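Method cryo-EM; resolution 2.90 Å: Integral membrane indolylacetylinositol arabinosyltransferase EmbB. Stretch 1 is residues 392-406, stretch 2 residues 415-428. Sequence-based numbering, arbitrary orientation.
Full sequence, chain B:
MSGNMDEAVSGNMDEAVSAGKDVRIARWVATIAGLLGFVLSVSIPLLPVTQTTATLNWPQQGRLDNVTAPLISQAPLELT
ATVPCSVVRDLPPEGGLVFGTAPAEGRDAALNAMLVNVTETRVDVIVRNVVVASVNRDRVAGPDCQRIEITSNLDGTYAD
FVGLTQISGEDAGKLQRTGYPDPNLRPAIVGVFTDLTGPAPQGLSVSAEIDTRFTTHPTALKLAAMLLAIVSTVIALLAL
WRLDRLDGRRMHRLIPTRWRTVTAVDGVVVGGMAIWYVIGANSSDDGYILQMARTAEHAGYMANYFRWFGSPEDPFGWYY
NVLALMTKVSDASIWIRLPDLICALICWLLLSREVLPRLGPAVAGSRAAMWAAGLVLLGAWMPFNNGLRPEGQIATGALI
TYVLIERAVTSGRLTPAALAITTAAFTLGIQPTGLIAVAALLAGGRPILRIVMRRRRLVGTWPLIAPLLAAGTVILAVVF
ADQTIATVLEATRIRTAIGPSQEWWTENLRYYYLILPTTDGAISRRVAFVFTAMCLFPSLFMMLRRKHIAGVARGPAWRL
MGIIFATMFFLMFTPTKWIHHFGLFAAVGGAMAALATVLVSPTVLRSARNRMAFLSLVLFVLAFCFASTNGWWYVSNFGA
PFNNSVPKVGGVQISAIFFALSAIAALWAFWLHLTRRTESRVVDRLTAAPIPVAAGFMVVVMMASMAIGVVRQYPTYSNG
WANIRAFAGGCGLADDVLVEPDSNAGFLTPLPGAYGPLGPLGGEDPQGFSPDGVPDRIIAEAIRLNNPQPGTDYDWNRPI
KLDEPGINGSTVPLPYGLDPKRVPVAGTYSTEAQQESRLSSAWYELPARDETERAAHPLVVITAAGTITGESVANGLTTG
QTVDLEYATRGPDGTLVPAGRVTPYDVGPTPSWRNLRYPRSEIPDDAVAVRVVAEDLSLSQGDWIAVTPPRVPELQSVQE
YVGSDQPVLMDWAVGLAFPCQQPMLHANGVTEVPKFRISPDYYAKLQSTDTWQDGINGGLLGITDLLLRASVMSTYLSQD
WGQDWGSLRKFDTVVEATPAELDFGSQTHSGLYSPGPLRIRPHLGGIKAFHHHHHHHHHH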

ATOM      1  N   GLY B 392      11.354  24.008  -4.754  1.00 52.52           N
ATOM      2  CA  GLY B 392      11.502  25.383  -4.312  1.00 52.52           C
ATOM      3  C   GLY B 392      11.392  26.371  -5.457  1.00 52.52           C
ATOM      4  O   GLY B 392      10.834  27.458  -5.299  1.00 52.52           O
ATOM      5  N   GLN B 393      11.909  25.999  -6.630  1.00 52.11           N
ATOM      6  CA  GLN B 393      11.798  26.872  -7.793  1.00 52.11           C
ATOM      7  C   GLN B 393      10.344  27.043  -8.215  1.00 52.11           C
ATOM      8  O   GLN B 393       9.916  28.154  -8.552  1.00 52.11           O
ATOM      9  CB  GLN B 393      12.629  26.314  -8.947  1.00 52.11           C
ATOM     10  CG  GLN B 393      14.121  26.558  -8.816  1.00 52.11           C
ATOM     11  CD  GLN B 393      14.778  25.629  -7.816  1.00 52.11           C
ATOM     12  OE1 GLN B 393      15.277  26.066  -6.781  1.00 52.11           O
ATOM     13  NE2 GLN B 393      14.781  24.339  -8.121  1.00 52.11           N
ATOM     14  N   ILE B 394       9.566  25.961  -8.192  1.00 50.70           N
ATOM     15  CA  ILE B 394       8.161  26.058  -8.571  1.00 50.70           C
ATOM     16  C   ILE B 394       7.379  26.855  -7.536  1.00 50.70           C
ATOM     17  O   ILE B 394       6.491  27.645  -7.883  1.00 50.70           O
ATOM     18  CB  ILE B 394       7.565  24.655  -8.784  1.00 50.70           C
ATOM     19  CG1 ILE B 394       8.270  23.953  -9.943  1.00 50.70           C
ATOM     20  CG2 ILE B 394       6.078  24.746  -9.067  1.00 50.70           C
ATOM     21  CD1 ILE B 394       7.852  22.519 -10.129  1.00 50.70           C
ATOM     22  N   ALA B 395       7.697  26.674  -6.252  1.00 48.81           N
ATOM     23  CA  ALA B 395       7.048  27.475  -5.219  1.00 48.81           C
ATOM     24  C   ALA B 395       7.359  28.958  -5.395  1.00 48.81           C
ATOM     25  O   ALA B 395       6.469  29.808  -5.275  1.00 48.81           O
ATOM     26  CB  ALA B 395       7.475  26.996  -3.833  1.00 48.81           C
ATOM     27  N   THR B 396       8.615  29.286  -5.700  1.00 46.78           N
ATOM     28  CA  THR B 396       8.980  30.681  -5.910  1.00 46.78           C
ATOM     29  C   THR B 396       8.310  31.255  -7.151  1.00 46.78           C
ATOM     30  O   THR B 396       7.890  32.416  -7.145  1.00 46.78           O
ATOM     31  CB  THR B 396      10.498  30.814  -6.017  1.00 46.78           C
ATOM     32  OG1 THR B 396      11.105  30.319  -4.819  1.00 46.78           O
ATOM     33  CG2 THR B 396      10.897  32.268  -6.206  1.00 46.78           C
ATOM     34  N   GLY B 397       8.175  30.457  -8.211  1.00 46.68           N
ATOM     35  CA  GLY B 397       7.477  30.936  -9.394  1.00 46.68           C
ATOM     36  C   GLY B 397       6.006  31.192  -9.129  1.00 46.68           C
ATOM     37  O   GLY B 397       5.450  32.213  -9.552  1.00 46.68           O
ATOM     38  N   ALA B 398       5.353  30.269  -8.419  1.00 45.42           N
ATOM     39  CA  ALA B 398       3.952  30.452  -8.065  1.00 45.42           C
ATOM     40  C   ALA B 398       3.747  31.614  -7.104  1.00 45.42           C
ATOM     41  O   ALA B 398       2.656  32.191  -7.074  1.00 45.42           O
ATOM     42  CB  ALA B 398       3.391  29.168  -7.456  1.00 45.42           C
ATOM     43  N   LEU B 399       4.764  31.966  -6.316  1.00 44.06           N
ATOM     44  CA  LEU B 399       4.650  33.141  -5.459  1.00 44.06           C
ATOM     45  C   LEU B 399       4.855  34.430  -6.246  1.00 44.06           C
ATOM     46  O   LEU B 399       4.153  35.423  -6.014  1.00 44.06           O
ATOM     47  CB  LEU B 399       5.653  33.051  -4.310  1.00 44.06           C
ATOM     48  CG  LEU B 399       5.458  34.025  -3.149  1.00 44.06           C
ATOM     49  CD1 LEU B 399       4.201  33.684  -2.371  1.00 44.06           C
ATOM     50  CD2 LEU B 399       6.671  34.011  -2.240  1.00 44.06           C
ATOM     51  N   ILE B 400       5.809  34.432  -7.181  1.00 43.63           N
ATOM     52  CA  ILE B 400       6.038  35.611  -8.013  1.00 43.63           C
ATOM     53  C   ILE B 400       4.818  35.903  -8.874  1.00 43.63           C
ATOM     54  O   ILE B 400       4.459  37.066  -9.094  1.00 43.63           O
ATOM     55  CB  ILE B 400       7.306  35.429  -8.868  1.00 43.63           C
ATOM     56  CG1 ILE B 400       8.548  35.361  -7.983  1.00 43.63           C
ATOM     57  CG2 ILE B 400       7.450  36.562  -9.864  1.00 43.63           C
ATOM     58  CD1 ILE B 400       9.816  35.066  -8.746  1.00 43.63           C
ATOM     59  N   THR B 401       4.155  34.856  -9.371  1.00 44.82           N
ATOM     60  CA  THR B 401       2.948  35.059 -10.169  1.00 44.82           C
ATOM     61  C   THR B 401       1.859  35.749  -9.354  1.00 44.82           C
ATOM     62  O   THR B 401       1.229  36.707  -9.819  1.00 44.82           O
ATOM     63  CB  THR B 401       2.449  33.720 -10.712  1.00 44.82           C
ATOM     64  OG1 THR B 401       3.464  33.129 -11.530  1.00 44.82           O
ATOM     65  CG2 THR B 401       1.195  33.920 -11.542  1.00 44.82           C
ATOM     66  N   TYR B 402       1.624  35.268  -8.132  1.00 45.29           N
ATOM     67  CA  TYR B 402       0.637  35.891  -7.256  1.00 45.29           C
ATOM     68  C   TYR B 402       1.001  37.339  -6.953  1.00 45.29           C
ATOM     69  O   TYR B 402       0.135  38.223  -6.974  1.00 45.29           O
ATOM     70  CB  TYR B 402       0.510  35.079  -5.966  1.00 45.29           C
ATOM     71  CG  TYR B 402      -0.321  35.727  -4.882  1.00 45.29           C
ATOM     72  CD1 TYR B 402      -1.704  35.632  -4.889  1.00 45.29           C
ATOM     73  CD2 TYR B 402       0.279  36.414  -3.837  1.00 45.29           C
ATOM     74  CE1 TYR B 402      -2.467  36.212  -3.897  1.00 45.29           C
ATOM     75  CE2 TYR B 402      -0.476  36.999  -2.840  1.00 45.29           C
ATOM     76  CZ  TYR B 402      -1.848  36.895  -2.876  1.00 45.29           C
ATOM     77  OH  TYR B 402      -2.604  37.476  -1.886  1.00 45.29           O
ATOM     78  N   VAL B 403       2.279  37.603  -6.667  1.00 43.72           N
ATOM     79  CA  VAL B 403       2.702  38.967  -6.355  1.00 43.72           C
ATOM     80  C   VAL B 403       2.474  39.887  -7.548  1.00 43.72           C
ATOM     81  O   VAL B 403       1.993  41.017  -7.398  1.00 43.72           O
ATOM     82  CB  VAL B 403       4.173  38.975  -5.900  1.00 43.72           C
ATOM     83  CG1 VAL B 403       4.699  40.394  -5.827  1.00 43.72           C
ATOM     84  CG2 VAL B 403       4.308  38.292  -4.554  1.00 43.72           C
ATOM     85  N   LEU B 404       2.792  39.412  -8.755  1.00 45.00           N
ATOM     86  CA  LEU B 404       2.626  40.243  -9.943  1.00 45.00           C
ATOM     87  C   LEU B 404       1.154  40.498 -10.240  1.00 45.00           C
ATOM     88  O   LEU B 404       0.780  41.606 -10.642  1.00 45.00           O
ATOM     89  CB  LEU B 404       3.311  39.587 -11.141  1.00 45.00           C
ATOM     90  CG  LEU B 404       4.836  39.681 -11.173  1.00 45.00           C
ATOM     91  CD1 LEU B 404       5.390  38.918 -12.359  1.00 45.00           C
ATOM     92  CD2 LEU B 404       5.275  41.131 -11.216  1.00 45.00           C
ATOM     93  N   ILE B 405       0.302  39.493 -10.041  1.00 47.27           N
ATOM     94  CA  ILE B 405      -1.124  39.691 -10.280  1.00 47.27           C
ATOM     95  C   ILE B 405      -1.708  40.666  -9.263  1.00 47.27           C
ATOM     96  O   ILE B 405      -2.541  41.515  -9.604  1.00 47.27           O
ATOM     97  CB  ILE B 405      -1.860  38.340 -10.273  1.00 47.27           C
ATOM     98  CG1 ILE B 405      -1.776  37.703 -11.657  1.00 47.27           C
ATOM     99  CG2 ILE B 405      -3.307  38.506  -9.848  1.00 47.27           C
ATOM    100  CD1 ILE B 405      -2.442  36.369 -11.745  1.00 47.27           C
ATOM    101  N   GLU B 406      -1.273  40.578  -8.006  1.00 49.05           N
ATOM    102  CA  GLU B 406      -1.732  41.547  -7.017  1.00 49.05           C
ATOM    103  C   GLU B 406      -1.241  42.952  -7.341  1.00 49.05           C
ATOM    104  O   GLU B 406      -1.970  43.924  -7.121  1.00 49.05           O
ATOM    105  CB  GLU B 406      -1.282  41.131  -5.619  1.00 49.05           C
ATOM    106  CG  GLU B 406      -1.948  39.864  -5.113  1.00 49.05           C
ATOM    107  CD  GLU B 406      -3.386  40.089  -4.691  1.00 49.05           C
ATOM    108  OE1 GLU B 406      -3.769  41.257  -4.474  1.00 49.05           O
ATOM    109  OE2 GLU B 406      -4.134  39.095  -4.573  1.00 49.05           O
ATOM    110  N   THR B 415       0.574  45.375 -17.593  1.00 50.63           N
ATOM    111  CA  THR B 415       1.936  44.893 -17.819  1.00 50.63           C
ATOM    112  C   THR B 415       2.358  43.856 -16.786  1.00 50.63           C
ATOM    113  O   THR B 415       2.920  42.816 -17.182  1.00 50.63           O
ATOM    114  CB  THR B 415       2.905  46.078 -17.878  1.00 50.63           C
ATOM    115  OG1 THR B 415       2.496  46.975 -18.918  1.00 50.63           O
ATOM    116  CG2 THR B 415       4.314  45.595 -18.168  1.00 50.63           C
ATOM    117  N   PRO B 416       2.148  44.050 -15.477  1.00 49.95           N
ATOM    118  CA  PRO B 416       2.413  42.942 -14.546  1.00 49.95           C
ATOM    119  C   PRO B 416       1.538  41.730 -14.806  1.00 49.95           C
ATOM    120  O   PRO B 416       2.005  40.597 -14.645  1.00 49.95           O
ATOM    121  CB  PRO B 416       2.141  43.558 -13.166  1.00 49.95           C
ATOM    122  CG  PRO B 416       1.417  44.821 -13.424  1.00 49.95           C
ATOM    123  CD  PRO B 416       1.859  45.301 -14.753  1.00 49.95           C
ATOM    124  N   ALA B 417       0.283  41.932 -15.215  1.00 50.06           N
ATOM    125  CA  ALA B 417      -0.568  40.805 -15.572  1.00 50.06           C
ATOM    126  C   ALA B 417      -0.106  40.118 -16.848  1.00 50.06           C
ATOM    127  O   ALA B 417      -0.502  38.975 -17.099  1.00 50.06           O
ATOM    128  CB  ALA B 417      -2.017  41.266 -15.726  1.00 50.06           C
ATOM    129  N   ALA B 418       0.716  40.785 -17.656  1.00 49.87           N
ATOM    130  CA  ALA B 418       1.323  40.159 -18.823  1.00 49.87           C
ATOM    131  C   ALA B 418       2.607  39.423 -18.480  1.00 49.87           C
ATOM    132  O   ALA B 418       2.897  38.384 -19.080  1.00 49.87           O
ATOM    133  CB  ALA B 418       1.607  41.207 -19.902  1.00 49.87           C
ATOM    134  N   LEU B 419       3.387  39.944 -17.529  1.00 47.72           N
ATOM    135  CA  LEU B 419       4.581  39.232 -17.086  1.00 47.72           C
ATOM    136  C   LEU B 419       4.227  38.013 -16.245  1.00 47.72           C
ATOM    137  O   LEU B 419       4.983  37.033 -16.221  1.00 47.72           O
ATOM    138  CB  LEU B 419       5.496  40.170 -16.301  1.00 47.72           C
ATOM    139  CG  LEU B 419       6.102  41.337 -17.078  1.00 47.72           C
ATOM    140  CD1 LEU B 419       6.852  42.270 -16.145  1.00 47.72           C
ATOM    141  CD2 LEU B 419       7.015  40.823 -18.174  1.00 47.72           C
ATOM    142  N   ALA B 420       3.087  38.055 -15.548  1.00 46.67           N
ATOM    143  CA  ALA B 420       2.665  36.908 -14.754  1.00 46.67           C
ATOM    144  C   ALA B 420       2.366  35.699 -15.628  1.00 46.67           C
ATOM    145  O   ALA B 420       2.606  34.562 -15.210  1.00 46.67           O
ATOM    146  CB  ALA B 420       1.442  37.270 -13.916  1.00 46.67           C
ATOM    147  N   ILE B 421       1.861  35.919 -16.842  1.00 47.74           N
ATOM    148  CA  ILE B 421       1.577  34.800 -17.734  1.00 47.74           C
ATOM    149  C   ILE B 421       2.870  34.124 -18.171  1.00 47.74           C
ATOM    150  O   ILE B 421       2.962  32.891 -18.200  1.00 47.74           O
ATOM    151  CB  ILE B 421       0.749  35.278 -18.939  1.00 47.74           C
ATOM    152  CG1 ILE B 421      -0.571  35.886 -18.467  1.00 47.74           C
ATOM    153  CG2 ILE B 421       0.480  34.126 -19.885  1.00 47.74           C
ATOM    154  CD1 ILE B 421      -1.544  36.174 -19.584  1.00 47.74           C
ATOM    155  N   THR B 422       3.893  34.915 -18.509  1.00 47.31           N
ATOM    156  CA  THR B 422       5.182  34.332 -18.868  1.00 47.31           C
ATOM    157  C   THR B 422       5.810  33.616 -17.683  1.00 47.31           C
ATOM    158  O   THR B 422       6.412  32.549 -17.845  1.00 47.31           O
ATOM    159  CB  THR B 422       6.132  35.409 -19.388  1.00 47.31           C
ATOM    160  OG1 THR B 422       6.623  36.184 -18.290  1.00 47.31           O
ATOM    161  CG2 THR B 422       5.420  36.322 -20.355  1.00 47.31           C
ATOM    162  N   THR B 423       5.684  34.187 -16.482  1.00 45.54           N
ATOM    163  CA  THR B 423       6.214  33.522 -15.297  1.00 45.54           C
ATOM    164  C   THR B 423       5.527  32.180 -15.067  1.00 45.54           C
ATOM    165  O   THR B 423       6.190  31.176 -14.778  1.00 45.54           O
ATOM    166  CB  THR B 423       6.057  34.422 -14.073  1.00 45.54           C
ATOM    167  OG1 THR B 423       6.780  35.641 -14.279  1.00 45.54           O
ATOM    168  CG2 THR B 423       6.592  33.731 -12.833  1.00 45.54           C
ATOM    169  N   ALA B 424       4.200  32.144 -15.201  1.00 48.15           N
ATOM    170  CA  ALA B 424       3.467  30.896 -15.014  1.00 48.15           C
ATOM    171  C   ALA B 424       3.841  29.869 -16.073  1.00 48.15           C
ATOM    172  O   ALA B 424       4.010  28.685 -15.763  1.00 48.15           O
ATOM    173  CB  ALA B 424       1.963  31.163 -15.032  1.00 48.15           C
ATOM    174  N   ALA B 425       3.989  30.304 -17.326  1.00 49.00           N
ATOM    175  CA  ALA B 425       4.409  29.383 -18.378  1.00 49.00           C
ATOM    176  C   ALA B 425       5.793  28.813 -18.091  1.00 49.00           C
ATOM    177  O   ALA B 425       6.010  27.601 -18.209  1.00 49.00           O
ATOM    178  CB  ALA B 425       4.389  30.091 -19.731  1.00 49.00           C
ATOM    179  N   PHE B 426       6.738  29.669 -17.694  1.00 49.95           N
ATOM    180  CA  PHE B 426       8.104  29.208 -17.476  1.00 49.95           C
ATOM    181  C   PHE B 426       8.199  28.286 -16.268  1.00 49.95           C
ATOM    182  O   PHE B 426       8.979  27.329 -16.275  1.00 49.95           O
ATOM    183  CB  PHE B 426       9.043  30.399 -17.320  1.00 49.95           C
ATOM    184  CG  PHE B 426       9.690  30.826 -18.601  1.00 49.95           C
ATOM    185  CD1 PHE B 426       9.092  31.776 -19.410  1.00 49.95           C
ATOM    186  CD2 PHE B 426      10.888  30.268 -19.004  1.00 49.95           C
ATOM    187  CE1 PHE B 426       9.683  32.165 -20.593  1.00 49.95           C
ATOM    188  CE2 PHE B 426      11.483  30.653 -20.185  1.00 49.95           C
ATOM    189  CZ  PHE B 426      10.879  31.603 -20.982  1.00 49.95           C
ATOM    190  N   THR B 427       7.421  28.553 -15.220  1.00 50.84           N
ATOM    191  CA  THR B 427       7.444  27.657 -14.072  1.00 50.84           C
ATOM    192  C   THR B 427       6.617  26.399 -14.291  1.00 50.84           C
ATOM    193  O   THR B 427       6.786  25.430 -13.544  1.00 50.84           O
ATOM    194  CB  THR B 427       6.963  28.379 -12.815  1.00 50.84           C
ATOM    195  OG1 THR B 427       7.155  27.533 -11.676  1.00 50.84           O
ATOM    196  CG2 THR B 427       5.509  28.707 -12.930  1.00 50.84           C
ATOM    197  N   LEU B 428       5.730  26.387 -15.287  1.00 51.21           N
ATOM    198  CA  LEU B 428       5.099  25.139 -15.698  1.00 51.21           C
ATOM    199  C   LEU B 428       6.029  24.308 -16.568  1.00 51.21           C
ATOM    200  O   LEU B 428       5.947  23.075 -16.558  1.00 51.21           O
ATOM    201  CB  LEU B 428       3.796  25.431 -16.445  1.00 51.21           C
ATOM    202  CG  LEU B 428       2.941  24.251 -16.907  1.00 51.21           C
ATOM    203  CD1 LEU B 428       1.473  24.546 -16.671  1.00 51.21           C
ATOM    204  CD2 LEU B 428       3.185  23.951 -18.377  1.00 51.21           C
TER

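Residues 392-406 and 415-428 form two helices of one chain that pack antiparallel. Their N-to-C directions differ by 164°, and their axes approach to 8.0 Å. This is a close approach for two helices, and small residues line much of it. The contact buries 498 Å², both sides summed. No hydrogen bond crosses between the stretches, so the pairing rests on van der Waals packing.

Because the helices run in opposite senses, a walk forward along stretch 2 runs backward along stretch 1. P416 lies opposite L404, A420 opposite T401, and T427 opposite G397. The CA atoms of T401 and A420 are 5.0 Å apart.

T415 does not reach stretch 1. P416 makes the first contact. Its CB lies 3.5 Å from the backbone O of L404, and 4.4 Å from CD2 of the same leucine. The proline ring thus packs on both the main chain and the side chain of L404. A417 sits near I405, with 5.4 Å between their CA atoms, but makes no close contact. A418 is out of reach.

L419 is exposed and adds a small contact. Its CB is 4.1 Å from L404 CD1. L404 is a knob whose side chain sits among P416, L419, A420 and T423. It has the largest covered area of any residue here, 88 Å².

A420 points toward stretch 1, and its methyl group takes up little room. A420 CB is 4.1 Å from L404 CB, 4.0 Å from I405 CG1 and 4.1 Å from T401 CG2. I405 takes part although its CA-to-CB bond points away. These are apolar contacts between carbon atoms. I421 points away, and T422 turns its hydroxyl back to its own helix, with T422 OG1 donating to L419 O at 2.8 Å.

T423 is the reciprocal knob. Its side chain sits among G397, I400, T401 and L404. Its methyl CG2 lies 3.4 Å from T401 OG1, 3.8 Å from G397 O and 4.2 Å from I400 CG2. Its hydroxyl also bonds within its helix: T423 OG1 donates to L419 O at 3.0 Å. T401 behaves alike, with T401 OG1 donating to G397 O at 2.9 Å. Both hydroxyls are satisfied within their own helix, yet they also pack across the contact: T401 OG1 against T423 CG2, and T423 OG1 4.0 Å from L404 CD1.

A424 fits beside T401, with A424 CB 4.3 Å from T401 OG1. A425 and F426 are out of reach.

T427 closes the contact. Its OG1 is 3.6 Å from I394 CA, 4.0 Å from I394 CG2 and 4.1 Å from G397 CA. No hydrogen bond to stretch 1 accompanies these approaches. G397 matters here because it has no side chain. A CB at its ideal position would point toward stretch 2 and come within 2.7 Å of T427 OG1, a clash. The glycine leaves the space that the threonine uses. L428 points away and makes no contact.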